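Long-range contacts in pectate lyase (Pectobacterium carotovorum, PDB 4U4B), which probably cleaves polygalacturonate and methylated pectins by calcium-dependent beta-elimination, acting within the chain and leaving unsaturated oligogalacturonides: residues A128-K133 / P155-E160; A162-L167 / C185-V190; T201-T206 / Q230-N235. All blocks are in the same frame, centred on the assembly; numbering follows the deposited sequence.

How the contacts relate
The three contacts sample neighbouring rungs of one right-handed parallel beta-helix, the fold of the pectate lyase clan. Contacts 1 and 3 lie on the same sheet, in which strands 128-131, 157-160, 178-182, 200-202 and 227-231 follow in order; their centres are 15 Å apart. Contact 2 lies on another face, reached by turning the corner after strand 157-160, with its centre 10 Å from that of contact 1. Probable hydrogen bonds tie it to both, K133 O to T163 N (2.8 Å) and C185 N to T206 O (2.9 Å). The side chains of V156, V190 and T201, one from each contact, are about 9 Å from that of the calcium-binding residue I195.

Contact 1. Residues A128-K133 / P155-E160; sequences AVIKDK and PVITLE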
loop_
_atom_site.group_PDB
_atom_site.type_symbol
_atom_site.label_atom_id
_atom_site.label_comp_id
_atom_site.label_asym_id
_atom_site.label_seq_id
_atom_site.Cartn_x
_atom_site.Cartn_y
_atom_site.Cartn_z
ATOM N N ALA A 128 -7.525 8.454 15.513
ATOM C CA ALA A 128 -7.004 7.627 16.600
ATOM C C ALA A 128 -5.495 7.611 16.672
ATOM O O ALA A 128 -4.801 7.658 15.654
ATOM C CB ALA A 128 -7.502 6.191 16.466
ATOM N N VAL A 129 -4.996 7.513 17.893
ATOM C CA VAL A 129 -3.592 7.293 18.145
ATOM C C VAL A 129 -3.425 5.930 18.779
ATOM O O VAL A 129 -3.822 5.714 19.927
ATOM C CB VAL A 129 -3.012 8.388 19.055
ATOM C CG1 VAL A 129 -1.522 8.165 19.288
ATOM C CG2 VAL A 129 -3.269 9.752 18.427
ATOM N N ILE A 130 -2.870 4.991 18.018
ATOM C CA ILE A 130 -2.743 3.620 18.494
ATOM C C ILE A 130 -1.313 3.411 18.966
ATOM O O ILE A 130 -0.362 3.720 18.248
ATOM C CB ILE A 130 -3.086 2.578 17.387
ATOM C CG1 ILE A 130 -4.331 3.000 16.587
ATOM C CG2 ILE A 130 -3.219 1.177 17.991
ATOM C CD1 ILE A 130 -5.641 2.841 17.331
ATOM N N LYS A 131 -1.149 2.864 20.160
ATOM C CA LYS A 131 0.176 2.777 20.749
ATOM C C LYS A 131 0.470 1.408 21.347
ATOM O O LYS A 131 -0.282 0.920 22.186
ATOM C CB LYS A 131 0.319 3.862 21.810
ATOM C CG LYS A 131 1.683 3.962 22.419
ATOM C CD LYS A 131 1.872 5.350 23.001
ATOM C CE LYS A 131 3.269 5.509 23.527
ATOM N NZ LYS A 131 3.668 4.256 24.218
ATOM N N ASP A 132 1.559 0.787 20.894
ATOM C CA ASP A 132 2.042 -0.475 21.457
ATOM C C ASP A 132 1.052 -1.637 21.385
ATOM O O ASP A 132 0.944 -2.417 22.330
ATOM C CB ASP A 132 2.455 -0.261 22.912
ATOM C CG ASP A 132 3.665 0.624 23.041
ATOM O OD1 ASP A 132 4.597 0.467 22.234
ATOM O OD2 ASP A 132 3.684 1.480 23.938
ATOM N N LYS A 133 0.328 -1.757 20.279
ATOM C CA LYS A 133 -0.585 -2.894 20.105
ATOM C C LYS A 133 -0.989 -3.093 18.660
ATOM O O LYS A 133 -0.608 -2.317 17.780
ATOM C CB LYS A 133 -1.850 -2.723 20.949
ATOM C CG LYS A 133 -2.647 -1.472 20.621
ATOM C CD LYS A 133 -3.723 -1.201 21.682
ATOM C CE LYS A 133 -4.811 -2.264 21.682
ATOM N NZ LYS A 133 -5.657 -2.218 22.920
ATOM N N PRO A 155 -3.552 12.770 11.543
ATOM C CA PRO A 155 -3.580 11.668 10.567
ATOM C C PRO A 155 -4.822 10.809 10.829
ATOM O O PRO A 155 -5.235 10.756 11.988
ATOM C CB PRO A 155 -2.294 10.896 10.864
ATOM C CG PRO A 155 -1.405 11.884 11.571
ATOM C CD PRO A 155 -2.335 12.751 12.374
ATOM N N VAL A 156 -5.413 10.171 9.821
ATOM C CA VAL A 156 -6.624 9.403 10.090
ATOM C C VAL A 156 -6.336 8.313 11.122
ATOM O O VAL A 156 -7.200 7.936 11.897
ATOM C CB VAL A 156 -7.218 8.785 8.821
ATOM C CG1 VAL A 156 -6.236 7.766 8.178
ATOM C CG2 VAL A 156 -8.558 8.151 9.148
ATOM N N ILE A 157 -5.099 7.842 11.158
ATOM C CA ILE A 157 -4.655 6.918 12.184
ATOM C C ILE A 157 -3.185 7.181 12.436
ATOM O O ILE A 157 -2.400 7.273 11.489
ATOM C CB ILE A 157 -4.831 5.423 11.774
ATOM C CG1 ILE A 157 -6.317 5.026 11.677
ATOM C CG2 ILE A 157 -4.063 4.525 12.737
ATOM C CD1 ILE A 157 -6.961 4.670 12.981
ATOM N N THR A 158 -2.815 7.293 13.706
ATOM C CA THR A 158 -1.419 7.427 14.085
ATOM C C THR A 158 -0.968 6.206 14.838
ATOM O O THR A 158 -1.635 5.754 15.771
ATOM C CB THR A 158 -1.168 8.666 14.974
ATOM O OG1 THR A 158 -1.577 9.840 14.273
ATOM C CG2 THR A 158 0.303 8.767 15.345
ATOM N N LEU A 159 0.180 5.682 14.434
ATOM C CA LEU A 159 0.709 4.475 15.029
ATOM C C LEU A 159 1.996 4.792 15.772
ATOM O O LEU A 159 2.869 5.494 15.259
ATOM C CB LEU A 159 0.961 3.408 13.955
ATOM C CG LEU A 159 -0.231 2.966 13.102
ATOM C CD1 LEU A 159 0.269 1.992 12.033
ATOM C CD2 LEU A 159 -1.348 2.318 13.946
ATOM N N GLU A 160 2.093 4.296 16.998
ATOM C CA GLU A 160 3.328 4.375 17.755
ATOM C C GLU A 160 3.688 2.963 18.175
ATOM O O GLU A 160 3.047 2.388 19.060
ATOM C CB GLU A 160 3.184 5.293 18.971
ATOM C CG GLU A 160 2.606 6.675 18.658
ATOM C CD GLU A 160 2.650 7.619 19.856
ATOM O OE1 GLU A 160 1.671 8.355 20.083
ATOM O OE2 GLU A 160 3.675 7.628 20.573
#
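Strands 128-131 and 157-160 run parallel, their axes 4.7 Å apart at closest approach and 18° from alignment, and the pairs V129-T158, I130-L159 and K131-E160 set the register. The backbone ladder zigzags between them: T158 N donates to A128 O, I130 N to T158 O, E160 N to I130 O, and D132 N to E160 O just beyond the strand. T158 O and I130 O also receive CA-H contacts from V129 and L159, so each carbonyl meets a second, weaker donor.

On the face carrying A128, I130, I157 and L159 the contact is wholly apolar. The methyl of A128 meets I157 CD1 at 3.8 Å, while I130 and L159 lie alongside, L159 CD2 resting 3.9 Å from I130 CB. I157 CG2 reaches forward to I130 CG1 at 4.1 Å, and beyond the pair I157 and L159 also pack on I164. This face looks inward.

The other face, with V129, T158, K131 and E160, is more polar and more exposed. E160 CG lies beside its own backbone N (chi1 -51°), from where the extended chain carries the carboxylate slantwise between V129 and K131. OE1 comes within 3.3 Å of V129 CG1, and OE2 sits 3.7 Å from K131 CE, against the aliphatic stem of the lysine. K131 NZ turns away at its last torsion and makes its salt bridge with D132 OD2, 2.8 Å away and above the carboxylate plane; the opposite charge of E160 nearby probably adds a weaker attraction. D132 OD1 in turn bonds N161 ND2. An apolar inner face, a mixed outer face and in-register parallel strands fit consecutive coils of the parallel beta-helix of this clan, here the first two on this sheet.

Contact 2. Residues A162-L167 / C185-V190; sequences ATIKNL and CRIENV
T163 and R186, side by side on neighbouring rungs of the parallel beta-helix, introduce a pair of strands that run almost exactly parallel and bend together at N166 and N189. Four backbone bonds hold the straight part, ending with N166 N to E188 O.

E188 shows how one side chain serves both strands. Its CB lies 3.9 Å from I164 O and 4.0 Å from K165 CG; CG, beside the backbone N (chi1 -44°), stays near that same carbonyl. From there the extended chain runs alongside K165, whose CG is 3.8 Å from E188 CD. OE1 lies close to K165 CD at 3.1 Å, though the ammonium group stands farther off. OE2 touches T163 CG2 and receives the NE hydrogen of R186 at 2.6 Å, in the guanidinium plane but well out of the carboxylate plane on its anti side. This salt bridge, between two residues of one strand, probably helps hold the carboxylate over T163.

Inside the helix, I164 CG2 packs on I187 CG2. At the corner N166 and N189 form one step of an asparagine ladder, their amide planes 73° apart. S38 OG bonds N189 OD1 and S40 OG bonds N166 OD1, placing the corner against the N-terminal part of the chain. N189 ND2 reaches N166 OD1 at 2.8 Å, tilted 24° from the carbonyl plane.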
loop_
_atom_site.group_PDB
_atom_site.type_symbol
_atom_site.label_atom_id
_atom_site.label_comp_id
_atom_site.label_asym_id
_atom_site.label_seq_id
_atom_site.Cartn_x
_atom_site.Cartn_y
_atom_site.Cartn_z
ATOM N N ALA A 162 3.059 0.264 16.693
ATOM C CA ALA A 162 1.782 -0.434 16.623
ATOM C C ALA A 162 1.507 -1.067 15.251
ATOM O O ALA A 162 2.190 -0.783 14.255
ATOM C CB ALA A 162 0.649 0.520 16.999
ATOM N N THR A 163 0.506 -1.936 15.211
ATOM C CA THR A 163 0.062 -2.526 13.950
ATOM C C THR A 163 -1.426 -2.255 13.705
ATOM O O THR A 163 -2.245 -2.382 14.618
ATOM C CB THR A 163 0.330 -4.046 13.931
ATOM O OG1 THR A 163 1.739 -4.269 14.026
ATOM C CG2 THR A 163 -0.196 -4.702 12.645
ATOM N N ILE A 164 -1.771 -1.848 12.490
ATOM C CA ILE A 164 -3.175 -1.755 12.099
ATOM C C ILE A 164 -3.484 -2.669 10.903
ATOM O O ILE A 164 -2.682 -2.786 9.969
ATOM C CB ILE A 164 -3.583 -0.298 11.781
ATOM C CG1 ILE A 164 -5.091 -0.215 11.582
ATOM C CG2 ILE A 164 -2.842 0.257 10.574
ATOM C CD1 ILE A 164 -5.619 1.162 11.668
ATOM N N LYS A 165 -4.641 -3.325 10.956
ATOM C CA LYS A 165 -5.060 -4.283 9.935
ATOM C C LYS A 165 -6.462 -3.998 9.403
ATOM O O LYS A 165 -7.341 -3.589 10.158
ATOM C CB LYS A 165 -5.046 -5.711 10.499
ATOM C CG LYS A 165 -3.712 -6.196 11.039
ATOM C CD LYS A 165 -3.746 -7.710 11.291
ATOM C CE LYS A 165 -4.906 -8.111 12.149
ATOM N NZ LYS A 165 -4.634 -9.449 12.767
ATOM N N ASN A 166 -6.659 -4.237 8.109
ATOM C CA ASN A 166 -7.992 -4.303 7.503
ATOM C C ASN A 166 -8.813 -3.022 7.636
ATOM O O ASN A 166 -9.819 -2.981 8.360
ATOM C CB ASN A 166 -8.774 -5.476 8.109
ATOM C CG ASN A 166 -7.977 -6.760 8.099
ATOM O OD1 ASN A 166 -7.282 -7.053 7.127
ATOM N ND2 ASN A 166 -8.048 -7.520 9.183
ATOM N N LEU A 167 -8.379 -1.983 6.936
ATOM C CA LEU A 167 -9.006 -0.670 7.034
ATOM C C LEU A 167 -9.177 -0.061 5.653
ATOM O O LEU A 167 -8.268 -0.092 4.828
ATOM C CB LEU A 167 -8.173 0.273 7.909
ATOM C CG LEU A 167 -8.668 1.728 7.996
ATOM C CD1 LEU A 167 -9.913 1.801 8.869
ATOM C CD2 LEU A 167 -7.576 2.631 8.569
ATOM N N CYS A 185 6.125 0.359 12.858
ATOM C CA CYS A 185 4.701 0.353 12.540
ATOM C C CYS A 185 4.392 -0.626 11.414
ATOM O O CYS A 185 5.093 -0.663 10.407
ATOM C CB CYS A 185 4.233 1.753 12.150
ATOM S SG CYS A 185 4.619 3.018 13.388
ATOM N N ARG A 186 3.339 -1.410 11.579
ATOM C CA ARG A 186 2.969 -2.378 10.547
ATOM C C ARG A 186 1.564 -2.037 10.052
ATOM O O ARG A 186 0.650 -1.829 10.845
ATOM C CB ARG A 186 3.061 -3.802 11.090
ATOM C CG ARG A 186 3.028 -4.901 10.045
ATOM C CD ARG A 186 3.615 -6.179 10.602
ATOM N NE ARG A 186 3.224 -7.338 9.800
ATOM C CZ ARG A 186 4.065 -8.088 9.094
ATOM N NH1 ARG A 186 5.366 -7.815 9.096
ATOM N NH2 ARG A 186 3.602 -9.120 8.396
ATOM N N ILE A 187 1.421 -1.898 8.741
ATOM C CA ILE A 187 0.160 -1.472 8.154
ATOM C C ILE A 187 -0.288 -2.526 7.145
ATOM O O ILE A 187 0.226 -2.595 6.019
ATOM C CB ILE A 187 0.296 -0.096 7.489
ATOM C CG1 ILE A 187 0.820 0.937 8.493
ATOM C CG2 ILE A 187 -1.020 0.346 6.867
ATOM C CD1 ILE A 187 1.105 2.270 7.882
ATOM N N GLU A 188 -1.240 -3.355 7.569
ATOM C CA GLU A 188 -1.611 -4.554 6.812
ATOM C C GLU A 188 -2.993 -4.448 6.192
ATOM O O GLU A 188 -3.950 -4.083 6.860
ATOM C CB GLU A 188 -1.545 -5.792 7.706
ATOM C CG GLU A 188 -0.304 -5.869 8.602
ATOM C CD GLU A 188 -0.301 -7.107 9.515
ATOM O OE1 GLU A 188 -1.276 -7.902 9.487
ATOM O OE2 GLU A 188 0.695 -7.294 10.244
ATOM N N ASN A 189 -3.077 -4.768 4.904
ATOM C CA ASN A 189 -4.349 -4.778 4.181
ATOM C C ASN A 189 -5.159 -3.503 4.403
ATOM O O ASN A 189 -6.280 -3.524 4.902
ATOM C CB ASN A 189 -5.158 -6.002 4.581
ATOM C CG ASN A 189 -6.416 -6.155 3.770
ATOM O OD1 ASN A 189 -6.524 -5.636 2.661
ATOM N ND2 ASN A 189 -7.385 -6.862 4.326
ATOM N N VAL A 190 -4.568 -2.372 4.047
ATOM C CA VAL A 190 -5.299 -1.117 4.076
ATOM C C VAL A 190 -5.582 -0.689 2.651
ATOM O O VAL A 190 -4.694 -0.724 1.809
ATOM C CB VAL A 190 -4.515 -0.030 4.823
ATOM C CG1 VAL A 190 -5.154 1.323 4.624
ATOM C CG2 VAL A 190 -4.437 -0.385 6.307
#

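Contact 3. Residues T201-T206 / Q230-N235; sequences TNLGKT and QQNAKN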
loop_
_atom_site.group_PDB
_atom_site.type_symbol
_atom_site.label_atom_id
_atom_site.label_comp_id
_atom_site.label_asym_id
_atom_site.label_seq_id
_atom_site.Cartn_x
_atom_site.Cartn_y
_atom_site.Cartn_z
ATOM N N THR A 201 3.140 8.006 6.117
ATOM C CA THR A 201 4.319 8.795 6.424
ATOM C C THR A 201 5.105 8.129 7.551
ATOM O O THR A 201 4.572 7.940 8.645
ATOM C CB THR A 201 3.916 10.216 6.842
ATOM O OG1 THR A 201 3.138 10.806 5.798
ATOM C CG2 THR A 201 5.141 11.080 7.121
ATOM N N ASN A 202 6.358 7.769 7.303
ATOM C CA ASN A 202 7.198 7.196 8.359
ATOM C C ASN A 202 7.995 8.276 9.092
ATOM O O ASN A 202 8.897 8.886 8.511
ATOM C CB ASN A 202 8.150 6.138 7.788
ATOM C CG ASN A 202 8.887 5.362 8.876
ATOM O OD1 ASN A 202 8.686 5.598 10.069
ATOM N ND2 ASN A 202 9.731 4.420 8.468
ATOM N N LEU A 203 7.651 8.519 10.361
ATOM C CA LEU A 203 8.418 9.430 11.212
ATOM C C LEU A 203 9.093 8.656 12.339
ATOM O O LEU A 203 9.591 9.245 13.298
ATOM C CB LEU A 203 7.522 10.518 11.801
ATOM C CG LEU A 203 6.614 11.253 10.817
ATOM C CD1 LEU A 203 5.809 12.317 11.522
ATOM C CD2 LEU A 203 7.452 11.857 9.731
ATOM N N GLY A 204 9.099 7.333 12.219
ATOM C CA GLY A 204 9.564 6.475 13.296
ATOM C C GLY A 204 10.785 5.687 12.890
ATOM O O GLY A 204 11.701 6.229 12.285
ATOM N N LYS A 205 10.793 4.400 13.226
ATOM C CA LYS A 205 11.886 3.513 12.848
ATOM C C LYS A 205 11.576 2.773 11.548
ATOM O O LYS A 205 11.797 3.312 10.459
ATOM C CB LYS A 205 12.183 2.511 13.969
ATOM C CG LYS A 205 13.234 2.989 14.958
ATOM C CD LYS A 205 13.621 1.892 15.954
ATOM C CE LYS A 205 15.139 1.669 15.989
ATOM N NZ LYS A 205 15.685 0.968 14.780
ATOM N N THR A 206 11.077 1.544 11.664
ATOM C CA THR A 206 10.702 0.744 10.492
ATOM C C THR A 206 9.193 0.722 10.296
ATOM O O THR A 206 8.443 0.267 11.173
ATOM C CB THR A 206 11.195 -0.717 10.597
ATOM O OG1 THR A 206 12.618 -0.741 10.725
ATOM C CG2 THR A 206 10.785 -1.515 9.364
ATOM N N GLN A 230 5.848 8.390 2.291
ATOM C CA GLN A 230 6.781 9.479 2.552
ATOM C C GLN A 230 7.617 9.154 3.785
ATOM O O GLN A 230 7.085 8.688 4.787
ATOM C CB GLN A 230 6.021 10.794 2.740
ATOM C CG GLN A 230 6.900 11.986 3.095
ATOM C CD GLN A 230 7.440 12.716 1.868
ATOM O OE1 GLN A 230 6.949 12.530 0.755
ATOM N NE2 GLN A 230 8.444 13.561 2.071
ATOM N N GLN A 231 8.919 9.388 3.717
ATOM C CA GLN A 231 9.796 9.124 4.852
ATOM C C GLN A 231 10.491 10.409 5.298
ATOM O O GLN A 231 11.249 11.007 4.539
ATOM C CB GLN A 231 10.821 8.049 4.485
ATOM C CG GLN A 231 11.492 7.337 5.655
ATOM C CD GLN A 231 11.935 5.939 5.263
ATOM O OE1 GLN A 231 11.210 5.237 4.571
ATOM N NE2 GLN A 231 13.131 5.537 5.679
ATOM N N ASN A 232 10.231 10.834 6.528
ATOM C CA ASN A 232 10.851 12.056 7.053
ATOM C C ASN A 232 11.859 11.821 8.187
ATOM O O ASN A 232 12.775 12.622 8.388
ATOM C CB ASN A 232 9.767 13.031 7.520
ATOM C CG ASN A 232 8.831 13.437 6.393
ATOM O OD1 ASN A 232 9.152 13.255 5.221
ATOM N ND2 ASN A 232 7.681 13.994 6.738
ATOM N N ALA A 233 11.699 10.730 8.926
ATOM C CA ALA A 233 12.670 10.385 9.964
ATOM C C ALA A 233 14.002 9.964 9.370
ATOM O O ALA A 233 14.051 9.347 8.310
ATOM C CB ALA A 233 12.135 9.267 10.858
ATOM N N LYS A 234 15.083 10.271 10.075
ATOM C CA LYS A 234 16.403 9.803 9.669
ATOM C C LYS A 234 16.729 8.469 10.339
ATOM O O LYS A 234 16.157 8.145 11.376
ATOM C CB LYS A 234 17.459 10.851 10.005
ATOM C CG LYS A 234 17.238 12.168 9.280
ATOM C CD LYS A 234 18.355 13.160 9.574
ATOM C CE LYS A 234 18.242 13.751 10.966
ATOM N NZ LYS A 234 17.142 14.749 11.035
ATOM N N ASN A 235 17.658 7.712 9.757
ATOM C CA ASN A 235 17.904 6.332 10.172
ATOM C C ASN A 235 16.604 5.544 10.228
ATOM O O ASN A 235 16.361 4.778 11.147
ATOM C CB ASN A 235 18.612 6.277 11.520
ATOM C CG ASN A 235 20.018 6.809 11.446
ATOM O OD1 ASN A 235 20.947 6.087 11.085
ATOM N ND2 ASN A 235 20.182 8.084 11.769
#
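N202 and Q231, which meet across the contact, both carry CG opposite the backbone N (chi1 -171° and -160°); on the face they share as a bridge pair, this lays the two chains side by side, with N202 CB 4.1 Å from Q231 CG and their amide planes 55° apart. On the other side, N232 and L203 each place CG next to their own backbone N, bringing L203 CD2 alongside N232 CB at 3.4 Å.

The parallel strands end here. N202 N donates to Q230 O at 2.8 Å, and N202 O is then shared: N232 N bonds it at 3.1 Å, A233 N only weakly at 3.4 Å. The chains part into loops just after this shared acceptor, and the methyl of A233 points across to G204 O and the carbonyl carbon of L203.

The amide of N202 works along its own chain. OD1 accepts from G204 N at 2.8 Å, an Asx turn, while ND2 donates to K205 O from above that carbonyl's plane, so the group is gripped at both ends and its flip is settled. Q231 is held by residues outside the turn: OE1 by T238 and W254, NE2 by the adjacent S236 and by N268. Q230 NE2 bonds N232 OD1 at 3.2 Å, the two groups meeting in plane.

The chemistry implies a turn built from amides: buried N202 and Q231 have their polar side-chain atoms satisfied by the turn and by neighbouring strands as the chain leaves the sheet.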